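Local atomic coordinates of twin-arginine translocation pathway signal protein (Burkholderia phytofirmans, PDB entry 2RJO), a protein that holds beta-D-galactopyranose in its binding site, probably serves as a periplasmic sugar-binding protein and is presumably exported by the twin-arginine pathway. Residues Q59-G62 / G63-L67; V175-N179 / S180-F184; E219-A222 / G223-V227; I272-A275 / T276-K279. All coordinates share one frame; numbering follows the deposited sequence.

Contact 1 of 4, residues Q59-G62 / G63-L67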
ATOM      1  N   GLN A  59     -12.856   1.269 -23.595  1.00 27.46           N
ATOM      2  CA  GLN A  59     -13.622   1.552 -24.808  1.00 29.13           C
ATOM      3  C   GLN A  59     -12.932   2.512 -25.773  1.00 29.12           C
ATOM      4  O   GLN A  59     -12.894   2.259 -26.982  1.00 29.45           O
ATOM      5  CB  GLN A  59     -14.983   2.142 -24.459  1.00 31.16           C
ATOM      6  CG  GLN A  59     -16.003   1.154 -23.959  1.00 33.67           C
ATOM      7  CD  GLN A  59     -17.361   1.811 -23.806  1.00 36.34           C
ATOM      8  OE1 GLN A  59     -17.938   2.314 -24.788  1.00 36.43           O
ATOM      9  NE2 GLN A  59     -17.879   1.828 -22.577  1.00 35.34           N
ATOM     10  N   LYS A  60     -12.410   3.620 -25.252  1.00 28.85           N
ATOM     11  CA  LYS A  60     -11.735   4.606 -26.090  1.00 30.04           C
ATOM     12  C   LYS A  60     -10.390   4.147 -26.629  1.00 28.64           C
ATOM     13  O   LYS A  60      -9.838   4.777 -27.520  1.00 30.22           O
ATOM     14  CB  LYS A  60     -11.539   5.924 -25.339  1.00 30.67           C
ATOM     15  CG  LYS A  60     -12.803   6.755 -25.206  1.00 37.41           C
ATOM     16  CD  LYS A  60     -13.467   7.055 -26.558  1.00 39.12           C
ATOM     17  CE  LYS A  60     -12.584   7.939 -27.442  1.00 41.09           C
ATOM     18  NZ  LYS A  60     -13.132   7.960 -28.834  1.00 43.00           N
ATOM     19  N   THR A  61      -9.850   3.058 -26.095  1.00 27.46           N
ATOM     20  CA  THR A  61      -8.565   2.558 -26.570  1.00 24.24           C
ATOM     21  C   THR A  61      -8.750   1.259 -27.337  1.00 24.45           C
ATOM     22  O   THR A  61      -7.781   0.663 -27.795  1.00 23.52           O
ATOM     23  CB  THR A  61      -7.568   2.300 -25.411  1.00 24.66           C
ATOM     24  OG1 THR A  61      -8.150   1.401 -24.462  1.00 22.15           O
ATOM     25  CG2 THR A  61      -7.188   3.606 -24.714  1.00 23.26           C
ATOM     26  N   GLY A  62      -9.999   0.833 -27.489  1.00 24.00           N
ATOM     27  CA  GLY A  62     -10.255  -0.409 -28.191  1.00 24.53           C
ATOM     28  C   GLY A  62      -9.459  -1.530 -27.551  1.00 24.57           C
ATOM     29  O   GLY A  62      -9.014  -2.453 -28.234  1.00 25.24           O
ATOM     30  N   GLY A  63      -9.269  -1.441 -26.238  1.00 23.70           N
ATOM     31  CA  GLY A  63      -8.524  -2.462 -25.528  1.00 22.27           C
ATOM     32  C   GLY A  63      -7.016  -2.272 -25.507  1.00 22.01           C
ATOM     33  O   GLY A  63      -6.326  -2.924 -24.726  1.00 23.44           O
ATOM     34  N   ASN A  64      -6.494  -1.390 -26.353  1.00 20.72           N
ATOM     35  CA  ASN A  64      -5.053  -1.150 -26.406  1.00 21.06           C
ATOM     36  C   ASN A  64      -4.624  -0.372 -25.162  1.00 19.64           C
ATOM     37  O   ASN A  64      -4.261   0.802 -25.233  1.00 16.24           O
ATOM     38  CB  ASN A  64      -4.729  -0.380 -27.686  1.00 22.21           C
ATOM     39  CG  ASN A  64      -3.244  -0.216 -27.915  1.00 23.80           C
ATOM     40  OD1 ASN A  64      -2.445  -1.085 -27.561  1.00 21.57           O
ATOM     41  ND2 ASN A  64      -2.865   0.899 -28.533  1.00 25.52           N
ATOM     42  N   LEU A  65      -4.662  -1.052 -24.020  1.00 19.34           N
ATOM     43  CA  LEU A  65      -4.337  -0.426 -22.746  1.00 18.42           C
ATOM     44  C   LEU A  65      -3.605  -1.341 -21.761  1.00 19.35           C
ATOM     45  O   LEU A  65      -3.808  -2.555 -21.748  1.00 20.09           O
ATOM     46  CB  LEU A  65      -5.641   0.088 -22.117  1.00 19.28           C
ATOM     47  CG  LEU A  65      -5.703   0.504 -20.642  1.00 17.29           C
ATOM     48  CD1 LEU A  65      -5.033   1.844 -20.434  1.00 16.02           C
ATOM     49  CD2 LEU A  65      -7.164   0.587 -20.209  1.00 17.32           C
ATOM     50  N   VAL A  66      -2.749  -0.736 -20.945  1.00 18.07           N
ATOM     51  CA  VAL A  66      -2.005  -1.447 -19.916  1.00 18.00           C
ATOM     52  C   VAL A  66      -2.340  -0.752 -18.599  1.00 17.41           C
ATOM     53  O   VAL A  66      -1.961   0.396 -18.375  1.00 17.13           O
ATOM     54  CB  VAL A  66      -0.482  -1.380 -20.142  1.00 18.44           C
ATOM     55  CG1 VAL A  66       0.246  -2.023 -18.970  1.00 17.80           C
ATOM     56  CG2 VAL A  66      -0.119  -2.098 -21.431  1.00 17.02           C
ATOM     57  N   LEU A  67      -3.053  -1.463 -17.736  1.00 16.75           N
ATOM     58  CA  LEU A  67      -3.486  -0.923 -16.458  1.00 15.94           C
ATOM     59  C   LEU A  67      -2.778  -1.469 -15.218  1.00 17.38           C
ATOM     60  O   LEU A  67      -2.597  -2.678 -15.078  1.00 15.64           O
ATOM     61  CB  LEU A  67      -4.987  -1.160 -16.317  1.00 15.15           C
ATOM     62  CG  LEU A  67      -5.632  -0.698 -15.016  1.00 15.94           C
ATOM     63  CD1 LEU A  67      -5.587   0.814 -14.964  1.00 15.28           C
ATOM     64  CD2 LEU A  67      -7.055  -1.194 -14.947  1.00 13.13           C
TER

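Contact 2 of 4, residues V175-N179 / S180-F184. With GAL (beta-D-galactopyranose), chain B.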
ATOM      1  N   VAL A 175     -11.325   1.515  12.872  1.00 20.70           N
ATOM      2  CA  VAL A 175     -11.049   1.672  11.456  1.00 19.56           C
ATOM      3  C   VAL A 175     -11.126   3.148  11.072  1.00 20.29           C
ATOM      4  O   VAL A 175     -12.092   3.837  11.420  1.00 20.63           O
ATOM      5  CB  VAL A 175     -12.073   0.878  10.638  1.00 20.15           C
ATOM      6  CG1 VAL A 175     -11.948   1.215   9.160  1.00 18.66           C
ATOM      7  CG2 VAL A 175     -11.878  -0.609  10.885  1.00 15.55           C
ATOM      8  N   ALA A 176     -10.105   3.639  10.378  1.00 20.11           N
ATOM      9  CA  ALA A 176     -10.083   5.036   9.949  1.00 20.42           C
ATOM     10  C   ALA A 176      -9.954   5.122   8.422  1.00 20.65           C
ATOM     11  O   ALA A 176      -9.649   6.181   7.866  1.00 19.74           O
ATOM     12  CB  ALA A 176      -8.944   5.775  10.627  1.00 20.12           C
ATOM     13  N   ASP A 177     -10.176   3.987   7.762  1.00 21.10           N
ATOM     14  CA  ASP A 177     -10.140   3.893   6.305  1.00 22.16           C
ATOM     15  C   ASP A 177      -8.928   4.532   5.607  1.00 22.39           C
ATOM     16  O   ASP A 177      -9.099   5.203   4.586  1.00 20.27           O
ATOM     17  CB  ASP A 177     -11.413   4.514   5.704  1.00 22.69           C
ATOM     18  CG  ASP A 177     -12.688   3.778   6.099  1.00 25.89           C
ATOM     19  OD1 ASP A 177     -12.658   2.541   6.262  1.00 25.69           O
ATOM     20  OD2 ASP A 177     -13.736   4.450   6.226  1.00 30.23           O
ATOM     21  N   TRP A 178      -7.725   4.336   6.151  1.00 21.95           N
ATOM     22  CA  TRP A 178      -6.487   4.888   5.568  1.00 21.74           C
ATOM     23  C   TRP A 178      -6.417   6.425   5.511  1.00 23.30           C
ATOM     24  O   TRP A 178      -5.458   6.979   4.972  1.00 22.50           O
ATOM     25  CB  TRP A 178      -6.299   4.382   4.136  1.00 19.66           C
ATOM     26  CG  TRP A 178      -6.482   2.896   3.921  1.00 19.33           C
ATOM     27  CD1 TRP A 178      -7.373   2.304   3.074  1.00 18.53           C
ATOM     28  CD2 TRP A 178      -5.709   1.829   4.498  1.00 16.95           C
ATOM     29  NE1 TRP A 178      -7.200   0.942   3.080  1.00 18.16           N
ATOM     30  CE2 TRP A 178      -6.189   0.624   3.945  1.00 17.83           C
ATOM     31  CE3 TRP A 178      -4.661   1.778   5.429  1.00 15.98           C
ATOM     32  CZ2 TRP A 178      -5.648  -0.627   4.294  1.00 17.42           C
ATOM     33  CZ3 TRP A 178      -4.124   0.533   5.776  1.00 16.81           C
ATOM     34  CH2 TRP A 178      -4.622  -0.650   5.208  1.00 16.11           C
ATOM     35  N   ASN A 179      -7.420   7.104   6.061  1.00 24.76           N
ATOM     36  CA  ASN A 179      -7.506   8.565   6.005  1.00 24.93           C
ATOM     37  C   ASN A 179      -7.080   9.280   7.297  1.00 24.36           C
ATOM     38  O   ASN A 179      -7.578   8.962   8.375  1.00 24.03           O
ATOM     39  CB  ASN A 179      -8.951   8.923   5.643  1.00 26.91           C
ATOM     40  CG  ASN A 179      -9.131  10.379   5.304  1.00 29.69           C
ATOM     41  OD1 ASN A 179      -8.978  11.249   6.160  1.00 30.79           O
ATOM     42  ND2 ASN A 179      -9.460  10.660   4.045  1.00 31.08           N
ATOM     43  N   SER A 180      -6.170  10.249   7.194  1.00 23.96           N
ATOM     44  CA  SER A 180      -5.708  10.972   8.387  1.00 24.58           C
ATOM     45  C   SER A 180      -6.814  11.804   9.006  1.00 23.64           C
ATOM     46  O   SER A 180      -6.870  11.955  10.220  1.00 23.38           O
ATOM     47  CB  SER A 180      -4.537  11.899   8.052  1.00 24.71           C
ATOM     48  OG  SER A 180      -4.956  12.954   7.210  1.00 26.01           O
ATOM     49  N   GLN A 181      -7.688  12.339   8.157  1.00 25.41           N
ATOM     50  CA  GLN A 181      -8.798  13.180   8.595  1.00 27.52           C
ATOM     51  C   GLN A 181      -9.840  12.392   9.368  1.00 26.56           C
ATOM     52  O   GLN A 181     -10.646  12.963  10.100  1.00 26.93           O
ATOM     53  CB  GLN A 181      -9.448  13.848   7.388  1.00 29.82           C
ATOM     54  CG  GLN A 181     -10.246  15.091   7.716  1.00 34.05           C
ATOM     55  CD  GLN A 181      -9.951  16.211   6.735  1.00 37.73           C
ATOM     56  OE1 GLN A 181      -9.313  15.987   5.695  1.00 37.76           O
ATOM     57  NE2 GLN A 181     -10.413  17.422   7.055  1.00 38.13           N
ATOM     58  N   LYS A 182      -9.838  11.077   9.184  1.00 26.19           N
ATOM     59  CA  LYS A 182     -10.767  10.223   9.908  1.00 24.98           C
ATOM     60  C   LYS A 182     -10.082   9.741  11.183  1.00 23.22           C
ATOM     61  O   LYS A 182     -10.742   9.501  12.187  1.00 24.22           O
ATOM     62  CB  LYS A 182     -11.211   9.036   9.053  1.00 26.16           C
ATOM     63  CG  LYS A 182     -12.320   9.395   8.080  1.00 28.94           C
ATOM     64  CD  LYS A 182     -12.710   8.205   7.226  1.00 31.30           C
ATOM     65  CE  LYS A 182     -13.810   8.582   6.245  1.00 32.07           C
ATOM     66  NZ  LYS A 182     -13.402   9.752   5.410  1.00 32.90           N
ATOM     67  N   ALA A 183      -8.758   9.625  11.148  1.00 19.96           N
ATOM     68  CA  ALA A 183      -8.009   9.185  12.319  1.00 20.86           C
ATOM     69  C   ALA A 183      -7.902  10.277  13.378  1.00 21.35           C
ATOM     70  O   ALA A 183      -7.854   9.996  14.570  1.00 21.45           O
ATOM     71  CB  ALA A 183      -6.613   8.732  11.913  1.00 21.17           C
ATOM     72  N   PHE A 184      -7.865  11.524  12.932  1.00 21.52           N
ATOM     73  CA  PHE A 184      -7.750  12.659  13.833  1.00 21.68           C
ATOM     74  C   PHE A 184      -8.831  12.637  14.919  1.00 22.72           C
ATOM     75  O   PHE A 184      -8.512  12.462  16.099  1.00 23.22           O
ATOM     76  CB  PHE A 184      -7.811  13.958  13.018  1.00 20.60           C
ATOM     77  CG  PHE A 184      -7.547  15.204  13.814  1.00 20.19           C
ATOM     78  CD1 PHE A 184      -6.237  15.617  14.073  1.00 20.00           C
ATOM     79  CD2 PHE A 184      -8.604  15.991  14.270  1.00 19.62           C
ATOM     80  CE1 PHE A 184      -5.980  16.797  14.767  1.00 21.30           C
ATOM     81  CE2 PHE A 184      -8.363  17.177  14.971  1.00 20.48           C
ATOM     82  CZ  PHE A 184      -7.048  17.584  15.223  1.00 21.83           C
TER
HETATM   83  C1  GAL B 368      -3.542   2.868   1.021  1.00 19.20           C
HETATM   84  C2  GAL B 368      -2.481   2.509   2.087  1.00 17.63           C
HETATM   85  C3  GAL B 368      -1.601   1.362   1.541  1.00 19.02           C
HETATM   86  C4  GAL B 368      -2.501   0.151   1.239  1.00 18.98           C
HETATM   87  C5  GAL B 368      -3.550   0.618   0.190  1.00 20.12           C
HETATM   88  C6  GAL B 368      -4.463  -0.548  -0.128  1.00 18.74           C
HETATM   89  O1  GAL B 368      -4.376   3.924   1.531  1.00 17.94           O
HETATM   90  O2  GAL B 368      -1.661   3.646   2.350  1.00 18.75           O
HETATM   91  O3  GAL B 368      -0.627   0.985   2.513  1.00 16.35           O
HETATM   92  O4  GAL B 368      -3.168  -0.239   2.439  1.00 18.39           O
HETATM   93  O5  GAL B 368      -4.370   1.708   0.728  1.00 19.35           O
HETATM   94  O6  GAL B 368      -5.405  -0.106  -1.088  1.00 16.32           O

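Contact 3 of 4, residues E219-A222 / G223-V227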
ATOM      1  N   GLU A 219      -2.666  18.231  21.646  1.00 29.62           N
ATOM      2  CA  GLU A 219      -2.756  18.059  23.087  1.00 29.44           C
ATOM      3  C   GLU A 219      -1.383  18.094  23.751  1.00 28.66           C
ATOM      4  O   GLU A 219      -1.234  17.719  24.917  1.00 29.34           O
ATOM      5  CB  GLU A 219      -3.489  16.749  23.397  1.00 32.51           C
ATOM      6  CG  GLU A 219      -4.979  16.835  23.014  1.00 38.18           C
ATOM      7  CD  GLU A 219      -5.535  15.540  22.443  1.00 39.95           C
ATOM      8  OE1 GLU A 219      -4.951  15.027  21.467  1.00 40.00           O
ATOM      9  OE2 GLU A 219      -6.565  15.042  22.957  1.00 41.32           O
ATOM     10  N   GLY A 220      -0.386  18.548  22.998  1.00 26.64           N
ATOM     11  CA  GLY A 220       0.970  18.652  23.516  1.00 24.32           C
ATOM     12  C   GLY A 220       1.596  17.339  23.948  1.00 23.90           C
ATOM     13  O   GLY A 220       2.297  17.287  24.959  1.00 23.62           O
ATOM     14  N   LEU A 221       1.343  16.276  23.191  1.00 20.98           N
ATOM     15  CA  LEU A 221       1.910  14.976  23.509  1.00 20.40           C
ATOM     16  C   LEU A 221       2.666  14.395  22.323  1.00 20.12           C
ATOM     17  O   LEU A 221       3.217  13.300  22.409  1.00 20.04           O
ATOM     18  CB  LEU A 221       0.809  14.013  23.953  1.00 20.54           C
ATOM     19  CG  LEU A 221       0.195  14.386  25.306  1.00 18.46           C
ATOM     20  CD1 LEU A 221      -1.044  13.548  25.574  1.00 18.94           C
ATOM     21  CD2 LEU A 221       1.238  14.181  26.385  1.00 16.92           C
ATOM     22  N   ALA A 222       2.698  15.130  21.216  1.00 21.34           N
ATOM     23  CA  ALA A 222       3.402  14.648  20.032  1.00 21.80           C
ATOM     24  C   ALA A 222       4.868  14.400  20.384  1.00 23.09           C
ATOM     25  O   ALA A 222       5.572  15.304  20.822  1.00 22.88           O
ATOM     26  CB  ALA A 222       3.285  15.658  18.911  1.00 20.96           C
ATOM     27  N   GLY A 223       5.328  13.167  20.212  1.00 23.48           N
ATOM     28  CA  GLY A 223       6.707  12.859  20.539  1.00 24.11           C
ATOM     29  C   GLY A 223       6.858  12.240  21.922  1.00 24.85           C
ATOM     30  O   GLY A 223       7.925  11.728  22.253  1.00 26.08           O
ATOM     31  N   GLN A 224       5.799  12.293  22.731  1.00 24.47           N
ATOM     32  CA  GLN A 224       5.830  11.718  24.079  1.00 23.18           C
ATOM     33  C   GLN A 224       5.122  10.368  24.072  1.00 23.83           C
ATOM     34  O   GLN A 224       5.325   9.535  24.953  1.00 25.80           O
ATOM     35  CB  GLN A 224       5.171  12.662  25.101  1.00 22.03           C
ATOM     36  CG  GLN A 224       6.052  13.836  25.521  1.00 21.42           C
ATOM     37  CD  GLN A 224       5.405  14.708  26.580  1.00 21.72           C
ATOM     38  OE1 GLN A 224       4.961  14.214  27.615  1.00 25.70           O
ATOM     39  NE2 GLN A 224       5.345  16.006  26.328  1.00 19.43           N
ATOM     40  N   ILE A 225       4.281  10.164  23.071  1.00 22.14           N
ATOM     41  CA  ILE A 225       3.574   8.910  22.915  1.00 21.13           C
ATOM     42  C   ILE A 225       4.062   8.336  21.584  1.00 21.19           C
ATOM     43  O   ILE A 225       3.872   8.945  20.531  1.00 20.80           O
ATOM     44  CB  ILE A 225       2.046   9.133  22.882  1.00 22.09           C
ATOM     45  CG1 ILE A 225       1.578   9.681  24.234  1.00 22.67           C
ATOM     46  CG2 ILE A 225       1.326   7.826  22.577  1.00 22.26           C
ATOM     47  CD1 ILE A 225       0.127  10.104  24.246  1.00 22.80           C
ATOM     48  N   PRO A 226       4.727   7.166  21.621  1.00 21.29           N
ATOM     49  CA  PRO A 226       5.247   6.513  20.415  1.00 20.48           C
ATOM     50  C   PRO A 226       4.147   6.052  19.460  1.00 19.83           C
ATOM     51  O   PRO A 226       3.129   5.500  19.873  1.00 18.32           O
ATOM     52  CB  PRO A 226       6.061   5.356  20.982  1.00 22.08           C
ATOM     53  CG  PRO A 226       5.304   4.989  22.200  1.00 20.44           C
ATOM     54  CD  PRO A 226       5.013   6.344  22.810  1.00 20.66           C
ATOM     55  N   VAL A 227       4.365   6.288  18.175  1.00 20.41           N
ATOM     56  CA  VAL A 227       3.400   5.918  17.155  1.00 18.99           C
ATOM     57  C   VAL A 227       4.107   5.247  15.999  1.00 19.45           C
ATOM     58  O   VAL A 227       5.266   5.558  15.717  1.00 20.42           O
ATOM     59  CB  VAL A 227       2.688   7.156  16.612  1.00 19.00           C
ATOM     60  CG1 VAL A 227       1.555   6.741  15.685  1.00 19.96           C
ATOM     61  CG2 VAL A 227       2.181   8.010  17.763  1.00 20.18           C
TER

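Contact 4 of 4, residues I272-A275 / T276-K279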
ATOM      1  N   ILE A 272       7.810 -11.123 -22.430  1.00 30.61           N
ATOM      2  CA  ILE A 272       7.864 -12.136 -21.384  1.00 30.15           C
ATOM      3  C   ILE A 272       6.823 -13.221 -21.641  1.00 30.59           C
ATOM      4  O   ILE A 272       5.722 -12.942 -22.105  1.00 29.97           O
ATOM      5  CB  ILE A 272       7.647 -11.528 -19.982  1.00 30.82           C
ATOM      6  CG1 ILE A 272       6.392 -10.649 -19.960  1.00 30.82           C
ATOM      7  CG2 ILE A 272       8.858 -10.705 -19.585  1.00 28.92           C
ATOM      8  CD1 ILE A 272       6.114 -10.051 -18.580  1.00 29.25           C
ATOM      9  N   ASP A 273       7.180 -14.466 -21.329  1.00 32.66           N
ATOM     10  CA  ASP A 273       6.298 -15.607 -21.555  1.00 35.08           C
ATOM     11  C   ASP A 273       5.484 -15.974 -20.308  1.00 35.83           C
ATOM     12  O   ASP A 273       5.763 -16.980 -19.640  1.00 35.78           O
ATOM     13  CB  ASP A 273       7.131 -16.814 -21.991  1.00 36.16           C
ATOM     14  CG  ASP A 273       6.287 -17.935 -22.536  1.00 38.13           C
ATOM     15  OD1 ASP A 273       5.196 -18.198 -21.978  1.00 37.47           O
ATOM     16  OD2 ASP A 273       6.722 -18.567 -23.526  1.00 39.99           O
ATOM     17  N   LEU A 274       4.473 -15.159 -20.017  1.00 35.17           N
ATOM     18  CA  LEU A 274       3.593 -15.356 -18.867  1.00 35.60           C
ATOM     19  C   LEU A 274       3.294 -16.797 -18.489  1.00 36.29           C
ATOM     20  O   LEU A 274       3.444 -17.190 -17.329  1.00 36.92           O
ATOM     21  CB  LEU A 274       2.266 -14.631 -19.104  1.00 33.49           C
ATOM     22  CG  LEU A 274       2.123 -13.283 -18.399  1.00 32.74           C
ATOM     23  CD1 LEU A 274       3.378 -12.470 -18.592  1.00 32.59           C
ATOM     24  CD2 LEU A 274       0.909 -12.548 -18.929  1.00 32.72           C
ATOM     25  N   ALA A 275       2.864 -17.583 -19.470  1.00 37.75           N
ATOM     26  CA  ALA A 275       2.510 -18.982 -19.244  1.00 37.82           C
ATOM     27  C   ALA A 275       3.609 -19.817 -18.592  1.00 37.92           C
ATOM     28  O   ALA A 275       3.309 -20.792 -17.907  1.00 38.55           O
ATOM     29  CB  ALA A 275       2.095 -19.627 -20.559  1.00 38.17           C
ATOM     30  N   THR A 276       4.866 -19.429 -18.786  1.00 36.67           N
ATOM     31  CA  THR A 276       6.002 -20.172 -18.238  1.00 36.94           C
ATOM     32  C   THR A 276       6.620 -19.590 -16.961  1.00 36.60           C
ATOM     33  O   THR A 276       7.624 -20.104 -16.466  1.00 36.75           O
ATOM     34  CB  THR A 276       7.121 -20.257 -19.280  1.00 37.54           C
ATOM     35  OG1 THR A 276       6.555 -20.099 -20.588  1.00 39.51           O
ATOM     36  CG2 THR A 276       7.819 -21.607 -19.202  1.00 38.67           C
ATOM     37  N   LEU A 277       6.041 -18.521 -16.424  1.00 36.54           N
ATOM     38  CA  LEU A 277       6.589 -17.908 -15.213  1.00 34.62           C
ATOM     39  C   LEU A 277       6.273 -18.682 -13.941  1.00 33.26           C
ATOM     40  O   LEU A 277       5.215 -19.297 -13.822  1.00 33.25           O
ATOM     41  CB  LEU A 277       6.051 -16.486 -15.038  1.00 34.50           C
ATOM     42  CG  LEU A 277       6.650 -15.276 -15.737  1.00 33.22           C
ATOM     43  CD1 LEU A 277       6.719 -15.504 -17.218  1.00 36.09           C
ATOM     44  CD2 LEU A 277       5.786 -14.063 -15.421  1.00 33.97           C
ATOM     45  N   PRO A 278       7.196 -18.666 -12.969  1.00 32.45           N
ATOM     46  CA  PRO A 278       6.904 -19.388 -11.731  1.00 32.55           C
ATOM     47  C   PRO A 278       5.735 -18.642 -11.085  1.00 32.22           C
ATOM     48  O   PRO A 278       5.450 -17.489 -11.449  1.00 32.01           O
ATOM     49  CB  PRO A 278       8.197 -19.238 -10.926  1.00 32.77           C
ATOM     50  CG  PRO A 278       9.251 -19.132 -11.992  1.00 33.51           C
ATOM     51  CD  PRO A 278       8.598 -18.207 -13.000  1.00 33.87           C
ATOM     52  N   LYS A 279       5.062 -19.288 -10.142  1.00 31.41           N
ATOM     53  CA  LYS A 279       3.923 -18.673  -9.472  1.00 31.11           C
ATOM     54  C   LYS A 279       4.335 -17.407  -8.708  1.00 29.10           C
ATOM     55  O   LYS A 279       3.596 -16.422  -8.706  1.00 27.99           O
ATOM     56  CB  LYS A 279       3.280 -19.678  -8.504  1.00 33.00           C
ATOM     57  CG  LYS A 279       3.068 -21.081  -9.090  1.00 35.75           C
ATOM     58  CD  LYS A 279       1.818 -21.187  -9.955  1.00 36.22           C
ATOM     59  CE  LYS A 279       0.566 -21.205  -9.093  1.00 37.42           C
ATOM     60  NZ  LYS A 279       0.487 -22.399  -8.183  1.00 39.35           N
TER

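Contact 1 of 4, residues Q59-G62 / G63-L67
Thr61 and Asn64 close a type I' beta turn that takes the chain from helix 47-60 into strand 65-69. The helix ends in a Schellman motif at Gly62, and the turn follows at once. Asn64 N donates a hydrogen bond to Thr61 O at 2.8 Å. The donor sits above the carbonyl plane, 58° out of it.

The Thr61 side chain faces the residues after the turn. Its CB lies 3.6 Å from Asn64 O. At the branch, CG2 lies on the backbone N side and only grazes that same Asn64 O. OG1 lies between the backbone N and the carbonyl carbon (chi1 56°). This points it back at the helix, where it bonds Leu57 O. The same OG1 rests against Leu65 CB at 3.7 Å, so the start of the strand packs on the threonine hydroxyl.

Gly62 and Gly63 both have positive phi, as the two middle residues of a type I' turn do. The Asn64 side chain leaves the turn, and its OD1 bonds Thr6 OG1 near strand 7-12. Asn64 is also the centre of an inverse gamma turn, in which Leu65 N meets Gly63 O at 2.6 Å.

Contact 2 of 4, residues V175-N179 / S180-F184
Asn179 is the N-cap of helix 180-194, and its side chain turns back over the first turn. With CG anti to the backbone N (chi1 -169°), OD1 reaches two amides. Gln181 N lies 2.6 Å from Asn179 OD1, and Lys182 N is a second donor to it. Both bonds are weak because they are bent. Packing here is tight, with Asn179 OD1 only 2.9 Å from Gln181 CB. The backbone carbonyl adds the first helical bonds. Asn179 O accepts from Ala183 N at 3.1 Å, tilted modestly from the carbonyl plane, and from Lys182 N, well above it.

Lys182 runs back along the loop. Its CB sits 3.5 Å from Ala176 O. Farther out, CD passes 4.0 Å from Asp177 OD2. The charges do not meet: Lys182 NZ is 5.4 Å from Asp177 OD2.

Ala176 opens the type I' turn that ends at Asn179. Its methyl packs on the helix, CB to Ala183 CB at 4.0 Å, and Met208 touches both alanines.

Trp178, inside this turn, points away from the helix into the sugar pocket. Galactose O4 lies over one ring face, offset toward the rim, 3.1 Å from Trp178 CZ2. Asp207 takes Ser180 N. Side-chain acceptors thus serve the first three amides of the helix, and the capped turn probably helps to fix Trp178 against the sugar.

Contact 3 of 4, residues E219-A222 / G223-V227
Leu221 O takes the amide of Gln224 at 2.8 Å, with an N-H...O angle of 159°. The donor sits above the carbonyl plane, 41° out of it. A second, weak bond to Leu221 O comes from Ile225 N at 3.4 Å. The main bond closes a four-residue turn, Leu221 to Gln224. Ala222 and Gly223 have the backbone angles of a type II turn. Gly223 has positive phi, as the third residue of a type II turn does. Gly220, just before Leu221, is the C-prime residue of the Schellman motif that ends helix 206-218.

Side chains pack round this loop. Gln224 CB lies 3.4 Å from Leu221 O. Beyond CG the glutamine chain is extended (chi2 -177°) and crosses Leu221 at about a right angle. Its OE1 comes to 3.9 Å from Leu221 CD2. Its NE2 approaches Gly220 O at 3.6 Å, which is no hydrogen bond.

The apolar part joins Leu221 and Ile225, which meet through their end methyls. Leu221 CD1 lies 3.9 Å from Ile225 CD1, which also touches Leu221 CB. Ile225 continues inward onto Leu216 of helix 206-218 and Val201 of strand 198-203. Backbone polarity and apolar packing therefore divide the work: one carbonyl fixes the reversal, while the isoleucine ties the surface loop to the body of the lobe.

Contact 4 of 4, residues I272-A275 / T276-K279
Asp273 and Thr276 are joined by three polar links. The side chains bond first: Thr276 OG1 donates to Asp273 OD1 at 2.7 Å. The hydroxyl meets that oxygen from above the carboxylate plane, 83° out of it. Asp273 has CG anti to its amide N (chi1 -167°), which carries the carboxylate over to the threonine. Thr276 has a chi1 of -24°, away from a staggered position, and the exact place of its hydroxyl is therefore less certain. The backbone runs beside this link, with Thr276 N donating to Asp273 O at 2.7 Å. The same N makes a weak, bent bond to Asp273 OD1 at 3.4 Å. One amide is thus shared between a carbonyl and a carboxylate of one residue.

The next backbone bond is Leu277 N to Leu274 O, 3.1 Å long and nearly straight. Both strong backbone bonds span three residues, as in a 3-10 helix, and Leu274 to Thr276 form one short 3-10 turn. The turn lies in the surface loop between helix 253-268 and strand 283-291.

The leucine side chains lie to the other side of the turn. Their apolar contact is Leu277 CD2 to Leu274 CD1, at 4.3 Å. Leu277 CB also lies against a carbonyl, 3.5 Å from Leu274 O. Leu274 is buried and continues onto Ala267 of helix 253-268, Pro108 and Arg282. Leu277 also leans on Tyr314.

A cation-pi contact follows down the chain, where Lys279 meets Trp104.

The contacts follow one another along the chain in numerical order, and none touches another. Contacts 1 and 4 go with the mixed eight-stranded sheet: contact 1 leads into its strand 65-69, and contact 4 lies in the loop before its strand 283-291. Their centres are about 23 Å apart. Contacts 2 and 3 go with the parallel four-stranded sheet, after strand 168-175 and before strand 227-228, with centres about 18 Å apart. Contacts 1 and 3 lie on opposite sides of the chain's centre, with centres about 49 Å apart. This fits the two-lobed build of periplasmic binding proteins. All four lie at turns or loops between successive elements; contact 2 also brings Trp178 to the galactose.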